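Local coordinates for protein PrimPol AEP domain (PP-N190) (Cyanophage S-2L, PDB 6ZP9) that probably primes and extends DNA, as the archaeo-eukaryotic primase domain of a primase-polymerase from a phage whose own DNA carries 2-aminoadenine in place of adenine, at residues L21-L26 against S68-G73; P112-R117 against Y126-S131; S122-W127 against R160-A165. All blocks are in the same frame, centred on the assembly; numbering follows the deposited sequence. Where two conformers were deposited one is given.

Interaction 1: residues L21-L26 against S68-G73; sequences LHLSLL and SYIVVG
His22 presents a face of its imidazole to Ile70. The methyl CD1 of Ile70 stands almost exactly over the middle of the His22 ring, 4.1 Å from the centroid and 4° off the normal, a CH-pi contact in which the pi face of the ring meets a methyl group. The histidine CG lies anti to the backbone N (chi1 -159°), and the two side chains run past each other in opposite directions. A ring with polar edges and an apolar face suits this buried place: ND1 of His22 takes the backbone N-H of Ala165, which is consistent with a proton on NE2, while the side chain of Ile70 is wholly apolar.

Leu23 comes next on the helix. Although its CB does not aim at the strand, its end turns in, and Leu23 CD1 lies 4.0 Å from Ile70 CD1. Ile30 and Leu53 touch the same leucine.

Here helix 16-25 packs against one face of the antiparallel sheet formed by strands 49-52, 34-38, 67-71 and 161-163. Tyr69 points away from the helix and Ile70 points toward it, as the alternation of a strand demands. Beta-branched Ile70 fits an extended backbone, and its chi2 of 170° carries CD1 outward to the helix.

Leu26, one turn after His22 and just beyond the helix, still sends its amide N to His22 O, at 3.2 Å. One methyl touches two residues of the other segment: Leu26 CD1 is 4.2 Å from Ile70 CD1 and 4.3 Å from Val72 CG1. Both are van der Waals contacts, and the leucine packs where the strand gives way to loop. Just there Val72 O accepts a hydrogen bond from Lys28 NZ.

Interaction 2: residues P112-R117 against Y126-S131; sequences PSFQLR and YWVFHS
Strands 114-117 and 123-129 form a beta hairpin, and at the end away from its turn Ser113 and Phe114 both face Tyr126 in a classic beta bulge. Tyr126 N donates to Phe114 O at 3.1 Å, whereas Tyr126 O receives two weak bonds, from the amides of Ser113 and Phe114. The extra residue lets Ser113 turn its hydroxyl back to the partner strand: Val128 N donates to Ser113 OG over 2.9 Å in a nearly straight bond (177°). The same OG is hydrogen-bonded to Glu184 O, so a small hydroxyl serves two backbone groups in a buried place.

Phe114 and Tyr126 share one face of the sheet. Their rings form an offset stack, centroids 4.4 Å apart and planes at 10°, with Phe114 CZ above the rim of the Tyr126 ring and Tyr126 CB above the Phe114 ring. Val128 CG2 meets the edge of the phenylalanine, 3.9 Å from Phe114 CE1.

Pro112 CA lies over the five-membered ring of Trp127, 3.7 Å from its centroid, while Trp127 NE1 donates a hydrogen bond to Pro110 O. Two residues, Ser113 and Phe114, set against one, Tyr126, accentuate the usual strand twist, as is typical of the classic bulge in antiparallel hairpins.

Interaction 3: residues S122-W127 against R160-A165; sequences SIHHYW and RVMRLA
A water is gripped by three groups: His124 ND1 at 2.8 Å, Tyr126 OH at 2.6 Å and Arg163 O at 2.8 Å, the last as acceptor of a water hydrogen. It lies in the plane of both the His124 and the Tyr126 ring, at their edges, and so bridges alternate residues of strand 123-129 to the backbone of strand 161-163, with no direct hydrogen bond between the segments.

Met162, modelled in two conformers, packs beside the water. In the one described here its chain bends at chi2 and again at chi3 (-81°), the latter placing CE over a face of His124, 3.7 Å from the centroid; the other conformer may not keep this contact. A flexible thioether is well suited to follow such a surface. Tyr126 reaches toward Met162, Tyr126 OH being 3.3 Å from Met162 CB. The side chain of Arg163 adds its aliphatic root, with CB 4.0 Å from His124 CE1; its guanidinium leads away to His169.

Ser122-Ile123-His124 fits the sxH motif of archaeo-eukaryotic primases. Since one water hydrogen goes to Arg163 O, just one is left for His124 ND1 and Tyr126 OH, and at least one of these two should donate to the water.

The three contacts lie close together in the middle of the domain, with centres about 10 Å apart for interactions 1 and 2, about 8 Å for interactions 1 and 3, and about 9 Å for interactions 2 and 3. Interaction 1 closes before the others open along the chain; interaction 3 starts within the hairpin of interaction 2 and shares strand 123-129 with it, Tyr126 serving both. Strands 67-71 and 161-163 are neighbours in one four-stranded sheet, strands 114-117 and 123-129 in the other. Interaction 3 therefore joins the two sheets, while helix 16-25 of interaction 1 also touches Leu116 and Tyr126. Together they link the two sheets of this primase domain through its interior.

Interaction 1: residues L21-L26 against S68-G73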
loop_
_atom_site.group_PDB
_atom_site.type_symbol
_atom_site.label_atom_id
_atom_site.label_comp_id
_atom_site.label_asym_id
_atom_site.label_seq_id
_atom_site.Cartn_x
_atom_site.Cartn_y
_atom_site.Cartn_z
ATOM N N LEU A 21 -9.262 7.492 -4.792
ATOM C CA LEU A 21 -8.625 6.811 -5.916
ATOM C C LEU A 21 -7.805 5.617 -5.443
ATOM O O LEU A 21 -7.833 4.554 -6.070
ATOM C CB LEU A 21 -7.749 7.788 -6.705
ATOM C CG LEU A 21 -6.964 7.162 -7.863
ATOM C CD1 LEU A 21 -7.882 6.642 -8.955
ATOM C CD2 LEU A 21 -5.951 8.147 -8.427
ATOM N N HIS A 22 -7.058 5.777 -4.347
ATOM C CA HIS A 22 -6.317 4.658 -3.769
ATOM C C HIS A 22 -7.248 3.494 -3.454
ATOM O O HIS A 22 -6.973 2.344 -3.824
ATOM C CB HIS A 22 -5.588 5.128 -2.503
ATOM C CG HIS A 22 -4.425 4.271 -2.105
ATOM N ND1 HIS A 22 -3.475 4.688 -1.195
ATOM C CD2 HIS A 22 -4.060 3.020 -2.485
ATOM C CE1 HIS A 22 -2.573 3.733 -1.030
ATOM N NE2 HIS A 22 -2.902 2.712 -1.804
ATOM N N LEU A 23 -8.365 3.780 -2.778
ATOM C CA LEU A 23 -9.341 2.740 -2.452
ATOM C C LEU A 23 -9.951 2.134 -3.711
ATOM O O LEU A 23 -10.146 0.913 -3.791
ATOM C CB LEU A 23 -10.448 3.317 -1.561
ATOM C CG LEU A 23 -10.288 3.204 -0.040
ATOM C CD1 LEU A 23 -8.936 3.694 0.385
ATOM C CD2 LEU A 23 -11.360 4.011 0.659
ATOM N N SER A 24 -10.272 2.980 -4.694
ATOM C CA SER A 24 -10.893 2.518 -5.926
ATOM C C SER A 24 -9.970 1.576 -6.693
ATOM O O SER A 24 -10.385 0.500 -7.142
ATOM C CB SER A 24 -11.255 3.729 -6.786
ATOM O OG SER A 24 -12.148 3.349 -7.811
ATOM N N LEU A 25 -8.715 1.970 -6.868
ATOM C CA LEU A 25 -7.791 1.110 -7.591
ATOM C C LEU A 25 -7.574 -0.214 -6.864
ATOM O O LEU A 25 -7.325 -1.241 -7.502
ATOM C CB LEU A 25 -6.474 1.844 -7.810
ATOM C CG LEU A 25 -6.567 3.094 -8.697
ATOM C CD1 LEU A 25 -5.215 3.814 -8.717
ATOM C CD2 LEU A 25 -7.007 2.746 -10.113
ATOM N N LEU A 26 -7.693 -0.220 -5.543
ATOM C CA LEU A 26 -7.586 -1.455 -4.778
ATOM C C LEU A 26 -8.899 -2.221 -4.698
ATOM O O LEU A 26 -8.952 -3.246 -4.005
ATOM C CB LEU A 26 -7.080 -1.155 -3.364
ATOM C CG LEU A 26 -5.612 -0.726 -3.290
ATOM C CD1 LEU A 26 -5.279 -0.357 -1.848
ATOM C CD2 LEU A 26 -4.684 -1.828 -3.815
ATOM N N SER A 68 -0.068 8.627 7.504
ATOM C CA SER A 68 -1.340 8.003 7.166
ATOM C C SER A 68 -1.115 6.717 6.387
ATOM O O SER A 68 -0.369 6.711 5.403
ATOM C CB SER A 68 -2.202 8.951 6.334
ATOM O OG SER A 68 -2.510 10.128 7.060
ATOM N N TYR A 69 -1.803 5.654 6.806
ATOM C CA TYR A 69 -1.680 4.323 6.226
ATOM C C TYR A 69 -3.053 3.665 6.184
ATOM O O TYR A 69 -3.936 3.970 6.996
ATOM C CB TYR A 69 -0.754 3.415 7.050
ATOM C CG TYR A 69 0.642 3.948 7.254
ATOM C CD1 TYR A 69 0.905 4.897 8.239
ATOM C CD2 TYR A 69 1.704 3.507 6.464
ATOM C CE1 TYR A 69 2.189 5.398 8.437
ATOM C CE2 TYR A 69 2.991 4.000 6.650
ATOM C CZ TYR A 69 3.229 4.947 7.645
ATOM O OH TYR A 69 4.500 5.450 7.858
ATOM N N ILE A 70 -3.215 2.709 5.267
ATOM C CA ILE A 70 -4.385 1.839 5.283
ATOM C C ILE A 70 -3.944 0.385 5.274
ATOM O O ILE A 70 -2.918 0.030 4.690
ATOM C CB ILE A 70 -5.339 2.097 4.096
ATOM C CG1 ILE A 70 -4.562 2.139 2.768
ATOM C CG2 ILE A 70 -6.159 3.369 4.349
ATOM C CD1 ILE A 70 -5.484 2.141 1.538
ATOM N N VAL A 71 -4.737 -0.462 5.920
ATOM C CA VAL A 71 -4.580 -1.898 5.749
ATOM C C VAL A 71 -5.046 -2.258 4.344
ATOM O O VAL A 71 -6.197 -1.993 3.972
ATOM C CB VAL A 71 -5.374 -2.663 6.814
ATOM C CG1 VAL A 71 -5.142 -4.168 6.663
ATOM C CG2 VAL A 71 -4.997 -2.182 8.197
ATOM N N VAL A 72 -4.152 -2.845 3.546
ATOM C CA VAL A 72 -4.514 -3.184 2.171
ATOM C C VAL A 72 -5.498 -4.353 2.152
ATOM O O VAL A 72 -6.540 -4.297 1.485
ATOM C CB VAL A 72 -3.252 -3.472 1.333
ATOM C CG1 VAL A 72 -3.627 -3.918 -0.081
ATOM C CG2 VAL A 72 -2.339 -2.237 1.276
ATOM N N GLY A 73 -5.206 -5.409 2.908
ATOM C CA GLY A 73 -6.115 -6.533 2.982
ATOM C C GLY A 73 -7.434 -6.172 3.655
ATOM O O GLY A 73 -7.595 -5.129 4.291
#

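Interaction 2: residues P112-R117 against Y126-S131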
loop_
_atom_site.group_PDB
_atom_site.type_symbol
_atom_site.label_atom_id
_atom_site.label_comp_id
_atom_site.label_asym_id
_atom_site.label_seq_id
_atom_site.Cartn_x
_atom_site.Cartn_y
_atom_site.Cartn_z
ATOM N N PRO A 112 3.196 -2.750 -13.116
ATOM C CA PRO A 112 2.270 -2.588 -11.989
ATOM C C PRO A 112 0.935 -2.005 -12.447
ATOM O O PRO A 112 0.860 -1.242 -13.415
ATOM C CB PRO A 112 3.016 -1.622 -11.058
ATOM C CG PRO A 112 4.471 -1.815 -11.407
ATOM C CD PRO A 112 4.478 -2.056 -12.890
ATOM N N SER A 113 -0.137 -2.397 -11.752
ATOM C CA SER A 113 -1.431 -1.767 -11.996
ATOM C C SER A 113 -1.365 -0.270 -11.726
ATOM O O SER A 113 -1.967 0.528 -12.455
ATOM C CB SER A 113 -2.504 -2.412 -11.123
ATOM O OG SER A 113 -2.648 -3.789 -11.425
ATOM N N PHE A 114 -0.672 0.126 -10.652
ATOM C CA PHE A 114 -0.401 1.532 -10.374
ATOM C C PHE A 114 0.783 1.620 -9.426
ATOM O O PHE A 114 1.218 0.626 -8.845
ATOM C CB PHE A 114 -1.617 2.262 -9.794
ATOM C CG PHE A 114 -1.997 1.840 -8.395
ATOM C CD1 PHE A 114 -2.806 0.742 -8.188
ATOM C CD2 PHE A 114 -1.604 2.586 -7.298
ATOM C CE1 PHE A 114 -3.197 0.370 -6.919
ATOM C CE2 PHE A 114 -1.993 2.223 -6.010
ATOM C CZ PHE A 114 -2.795 1.104 -5.825
ATOM N N GLN A 115 1.311 2.828 -9.299
ATOM C CA GLN A 115 2.436 3.104 -8.425
ATOM C C GLN A 115 2.078 4.280 -7.532
ATOM O O GLN A 115 1.110 5.002 -7.779
ATOM C CB GLN A 115 3.718 3.383 -9.236
ATOM C CG GLN A 115 4.108 2.196 -10.112
ATOM C CD GLN A 115 5.340 2.444 -10.940
ATOM O OE1 GLN A 115 5.315 3.243 -11.883
ATOM N NE2 GLN A 115 6.429 1.741 -10.617
ATOM N N LEU A 116 2.855 4.451 -6.470
ATOM C CA LEU A 116 2.566 5.486 -5.492
ATOM C C LEU A 116 3.860 6.158 -5.064
ATOM O O LEU A 116 4.820 5.481 -4.677
ATOM C CB LEU A 116 1.838 4.909 -4.275
ATOM C CG LEU A 116 1.308 5.976 -3.314
ATOM C CD1 LEU A 116 -0.109 5.646 -2.886
ATOM C CD2 LEU A 116 2.221 6.071 -2.107
ATOM N N ARG A 117 3.867 7.474 -5.150
ATOM C CA ARG A 117 4.974 8.270 -4.639
ATOM C C ARG A 117 4.641 8.652 -3.203
ATOM O O ARG A 117 3.617 9.287 -2.960
ATOM C CB ARG A 117 5.169 9.529 -5.532
ATOM C CG ARG A 117 6.530 10.204 -5.471
ATOM C CD ARG A 117 7.117 10.403 -6.874
ATOM N NE ARG A 117 6.102 10.815 -7.839
ATOM C CZ ARG A 117 6.131 10.545 -9.146
ATOM N NH1 ARG A 117 5.139 10.964 -9.929
ATOM N NH2 ARG A 117 7.145 9.869 -9.677
ATOM N N TYR A 126 2.008 -1.667 -6.982
ATOM C CA TYR A 126 0.836 -2.502 -6.753
ATOM C C TYR A 126 0.439 -3.278 -8.007
ATOM O O TYR A 126 0.420 -2.729 -9.113
ATOM C CB TYR A 126 -0.356 -1.669 -6.331
ATOM C CG TYR A 126 -0.310 -1.057 -4.955
ATOM C CD1 TYR A 126 0.361 0.141 -4.729
ATOM C CD2 TYR A 126 -0.993 -1.641 -3.900
ATOM C CE1 TYR A 126 0.359 0.729 -3.487
ATOM C CE2 TYR A 126 -0.994 -1.069 -2.655
ATOM C CZ TYR A 126 -0.326 0.116 -2.453
ATOM O OH TYR A 126 -0.342 0.696 -1.207
ATOM N N TRP A 127 0.070 -4.540 -7.821
ATOM C CA TRP A 127 -0.514 -5.363 -8.874
ATOM C C TRP A 127 -1.878 -5.831 -8.371
ATOM O O TRP A 127 -1.959 -6.609 -7.412
ATOM C CB TRP A 127 0.394 -6.547 -9.221
ATOM C CG TRP A 127 1.717 -6.185 -9.865
ATOM C CD1 TRP A 127 2.029 -6.241 -11.202
ATOM C CD2 TRP A 127 2.908 -5.755 -9.197
ATOM N NE1 TRP A 127 3.337 -5.856 -11.400
ATOM C CE2 TRP A 127 3.900 -5.559 -10.189
ATOM C CE3 TRP A 127 3.234 -5.509 -7.858
ATOM C CZ2 TRP A 127 5.190 -5.121 -9.883
ATOM C CZ3 TRP A 127 4.526 -5.072 -7.557
ATOM C CH2 TRP A 127 5.485 -4.886 -8.567
ATOM N N VAL A 128 -2.952 -5.345 -9.005
ATOM C CA VAL A 128 -4.315 -5.570 -8.529
ATOM C C VAL A 128 -4.932 -6.731 -9.293
ATOM O O VAL A 128 -4.801 -6.817 -10.520
ATOM C CB VAL A 128 -5.163 -4.296 -8.691
ATOM C CG1 VAL A 128 -6.574 -4.538 -8.171
ATOM C CG2 VAL A 128 -4.499 -3.138 -7.956
ATOM N N PHE A 129 -5.611 -7.622 -8.572
ATOM C CA PHE A 129 -6.248 -8.780 -9.184
ATOM C C PHE A 129 -7.711 -8.491 -9.518
ATOM O O PHE A 129 -8.331 -7.573 -8.971
ATOM C CB PHE A 129 -6.149 -9.994 -8.261
ATOM C CG PHE A 129 -4.745 -10.387 -7.942
ATOM C CD1 PHE A 129 -3.961 -11.026 -8.892
ATOM C CD2 PHE A 129 -4.201 -10.112 -6.694
ATOM C CE1 PHE A 129 -2.653 -11.386 -8.604
ATOM C CE2 PHE A 129 -2.901 -10.467 -6.398
ATOM C CZ PHE A 129 -2.125 -11.104 -7.355
ATOM N N HIS A 130 -8.265 -9.299 -10.432
ATOM C CA HIS A 130 -9.660 -9.126 -10.821
ATOM C C HIS A 130 -10.633 -9.549 -9.720
ATOM O O HIS A 130 -11.773 -9.066 -9.695
ATOM C CB HIS A 130 -9.943 -9.884 -12.132
ATOM C CG HIS A 130 -9.679 -11.359 -12.068
ATOM N ND1 HIS A 130 -10.423 -12.220 -11.287
ATOM C CD2 HIS A 130 -8.774 -12.133 -12.719
ATOM C CE1 HIS A 130 -9.976 -13.456 -11.442
ATOM N NE2 HIS A 130 -8.980 -13.432 -12.309
ATOM N N SER A 131 -10.207 -10.403 -8.799
ATOM C CA SER A 131 -11.038 -10.889 -7.705
ATOM C C SER A 131 -10.210 -10.942 -6.431
ATOM O O SER A 131 -8.977 -11.014 -6.491
ATOM C CB SER A 131 -11.606 -12.284 -8.012
ATOM O OG SER A 131 -12.228 -12.318 -9.291
#

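Interaction 3: residues S122-W127 against R160-A165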
loop_
_atom_site.group_PDB
_atom_site.type_symbol
_atom_site.label_atom_id
_atom_site.label_comp_id
_atom_site.label_asym_id
_atom_site.label_seq_id
_atom_site.Cartn_x
_atom_site.Cartn_y
_atom_site.Cartn_z
ATOM N N SER A 122 10.955 5.589 -0.919
ATOM C CA SER A 122 10.562 4.426 -1.704
ATOM C C SER A 122 9.331 4.718 -2.552
ATOM O O SER A 122 8.426 5.444 -2.133
ATOM C CB SER A 122 10.201 3.232 -0.778
ATOM O OG SER A 122 11.336 2.818 -0.037
ATOM N N ILE A 123 9.336 4.176 -3.753
ATOM C CA ILE A 123 8.145 4.040 -4.583
ATOM C C ILE A 123 7.408 2.782 -4.147
ATOM O O ILE A 123 8.035 1.761 -3.815
ATOM C CB ILE A 123 8.540 3.964 -6.072
ATOM C CG1 ILE A 123 9.323 5.215 -6.504
ATOM C CG2 ILE A 123 7.314 3.673 -6.969
ATOM C CD1 ILE A 123 8.549 6.532 -6.415
ATOM N N HIS A 124 6.080 2.837 -4.137
ATOM C CA HIS A 124 5.254 1.667 -3.864
ATOM C C HIS A 124 4.651 1.150 -5.166
ATOM O O HIS A 124 4.128 1.933 -5.967
ATOM C CB HIS A 124 4.154 2.007 -2.858
ATOM C CG HIS A 124 4.667 2.249 -1.470
ATOM N ND1 HIS A 124 3.837 2.484 -0.394
ATOM C CD2 HIS A 124 5.930 2.294 -0.987
ATOM C CE1 HIS A 124 4.567 2.653 0.694
ATOM N NE2 HIS A 124 5.840 2.543 0.362
ATOM N N HIS A 125 4.740 -0.162 -5.380
ATOM C CA HIS A 125 4.246 -0.811 -6.588
ATOM C C HIS A 125 3.097 -1.737 -6.225
ATOM O O HIS A 125 3.209 -2.514 -5.275
ATOM C CB HIS A 125 5.354 -1.618 -7.273
ATOM C CG HIS A 125 6.657 -0.894 -7.354
ATOM N ND1 HIS A 125 7.027 -0.152 -8.455
ATOM C CD2 HIS A 125 7.677 -0.791 -6.470
ATOM C CE1 HIS A 125 8.218 0.380 -8.243
ATOM N NE2 HIS A 125 8.634 0.008 -7.047
ATOM N N TYR A 126 2.008 -1.667 -6.982
ATOM C CA TYR A 126 0.836 -2.502 -6.753
ATOM C C TYR A 126 0.439 -3.278 -8.007
ATOM O O TYR A 126 0.420 -2.729 -9.113
ATOM C CB TYR A 126 -0.356 -1.669 -6.331
ATOM C CG TYR A 126 -0.310 -1.057 -4.955
ATOM C CD1 TYR A 126 0.361 0.141 -4.729
ATOM C CD2 TYR A 126 -0.993 -1.641 -3.900
ATOM C CE1 TYR A 126 0.359 0.729 -3.487
ATOM C CE2 TYR A 126 -0.994 -1.069 -2.655
ATOM C CZ TYR A 126 -0.326 0.116 -2.453
ATOM O OH TYR A 126 -0.342 0.696 -1.207
ATOM N N TRP A 127 0.070 -4.540 -7.821
ATOM C CA TRP A 127 -0.514 -5.363 -8.874
ATOM C C TRP A 127 -1.878 -5.831 -8.371
ATOM O O TRP A 127 -1.959 -6.609 -7.412
ATOM C CB TRP A 127 0.394 -6.547 -9.221
ATOM C CG TRP A 127 1.717 -6.185 -9.865
ATOM C CD1 TRP A 127 2.029 -6.241 -11.202
ATOM C CD2 TRP A 127 2.908 -5.755 -9.197
ATOM N NE1 TRP A 127 3.337 -5.856 -11.400
ATOM C CE2 TRP A 127 3.900 -5.559 -10.189
ATOM C CE3 TRP A 127 3.234 -5.509 -7.858
ATOM C CZ2 TRP A 127 5.190 -5.121 -9.883
ATOM C CZ3 TRP A 127 4.526 -5.072 -7.557
ATOM C CH2 TRP A 127 5.485 -4.886 -8.567
ATOM N N ARG A 160 -0.686 -6.087 6.473
ATOM C CA ARG A 160 0.298 -5.032 6.255
ATOM C C ARG A 160 -0.386 -3.726 5.859
ATOM O O ARG A 160 -1.280 -3.719 5.003
ATOM C CB ARG A 160 1.283 -5.454 5.164
ATOM C CG ARG A 160 2.279 -4.374 4.735
ATOM C CD ARG A 160 3.064 -3.830 5.908
ATOM N NE ARG A 160 3.499 -4.885 6.827
ATOM C CZ ARG A 160 4.470 -4.735 7.723
ATOM N NH1 ARG A 160 4.805 -5.737 8.522
ATOM N NH2 ARG A 160 5.113 -3.576 7.809
ATOM N N VAL A 161 0.027 -2.603 6.508
ATOM C CA VAL A 161 -0.473 -1.279 6.145
ATOM C C VAL A 161 0.483 -0.648 5.145
ATOM O O VAL A 161 1.686 -0.922 5.151
ATOM C CB VAL A 161 -0.667 -0.365 7.379
ATOM C CG1 VAL A 161 -1.629 -0.982 8.369
ATOM C CG2 VAL A 161 0.672 -0.042 8.048
ATOM N N MET A 162 -0.037 0.223 4.291
ATOM C CA MET A 162 0.752 0.943 3.303
ATOM C C MET A 162 0.349 2.408 3.305
ATOM O O MET A 162 -0.811 2.746 3.560
ATOM C CB MET A 162 0.549 0.288 1.926
ATOM C CG MET A 162 1.090 -1.123 1.745
ATOM S SD MET A 162 2.871 -1.213 1.749
ATOM C CE MET A 162 3.025 -0.718 0.065
ATOM N N ARG A 163 1.314 3.274 2.997
ATOM C CA ARG A 163 1.076 4.715 2.948
ATOM C C ARG A 163 -0.141 5.037 2.095
ATOM O O ARG A 163 -0.301 4.508 0.990
ATOM C CB ARG A 163 2.257 5.405 2.351
ATOM C CG ARG A 163 3.404 5.613 3.306
ATOM C CD ARG A 163 3.135 6.587 4.439
ATOM N NE ARG A 163 4.295 6.650 5.280
ATOM C CZ ARG A 163 5.146 7.640 5.277
ATOM N NH1 ARG A 163 6.197 7.578 6.024
ATOM N NH2 ARG A 163 4.927 8.670 4.570
ATOM N N LEU A 164 -1.014 5.906 2.607
ATOM C CA LEU A 164 -2.255 6.286 1.946
ATOM C C LEU A 164 -2.029 7.497 1.033
ATOM O O LEU A 164 -1.443 8.502 1.456
ATOM C CB LEU A 164 -3.312 6.579 3.015
ATOM C CG LEU A 164 -4.670 7.093 2.557
ATOM C CD1 LEU A 164 -5.385 6.054 1.683
ATOM C CD2 LEU A 164 -5.528 7.509 3.764
ATOM N N ALA A 165 -2.483 7.394 -0.221
ATOM C CA ALA A 165 -2.379 8.505 -1.166
ATOM C C ALA A 165 -3.185 9.697 -0.674
ATOM O O ALA A 165 -4.204 9.545 -0.002
ATOM C CB ALA A 165 -2.885 8.093 -2.552
HETATM O O HOH W 1 1.052 2.772 -0.673
#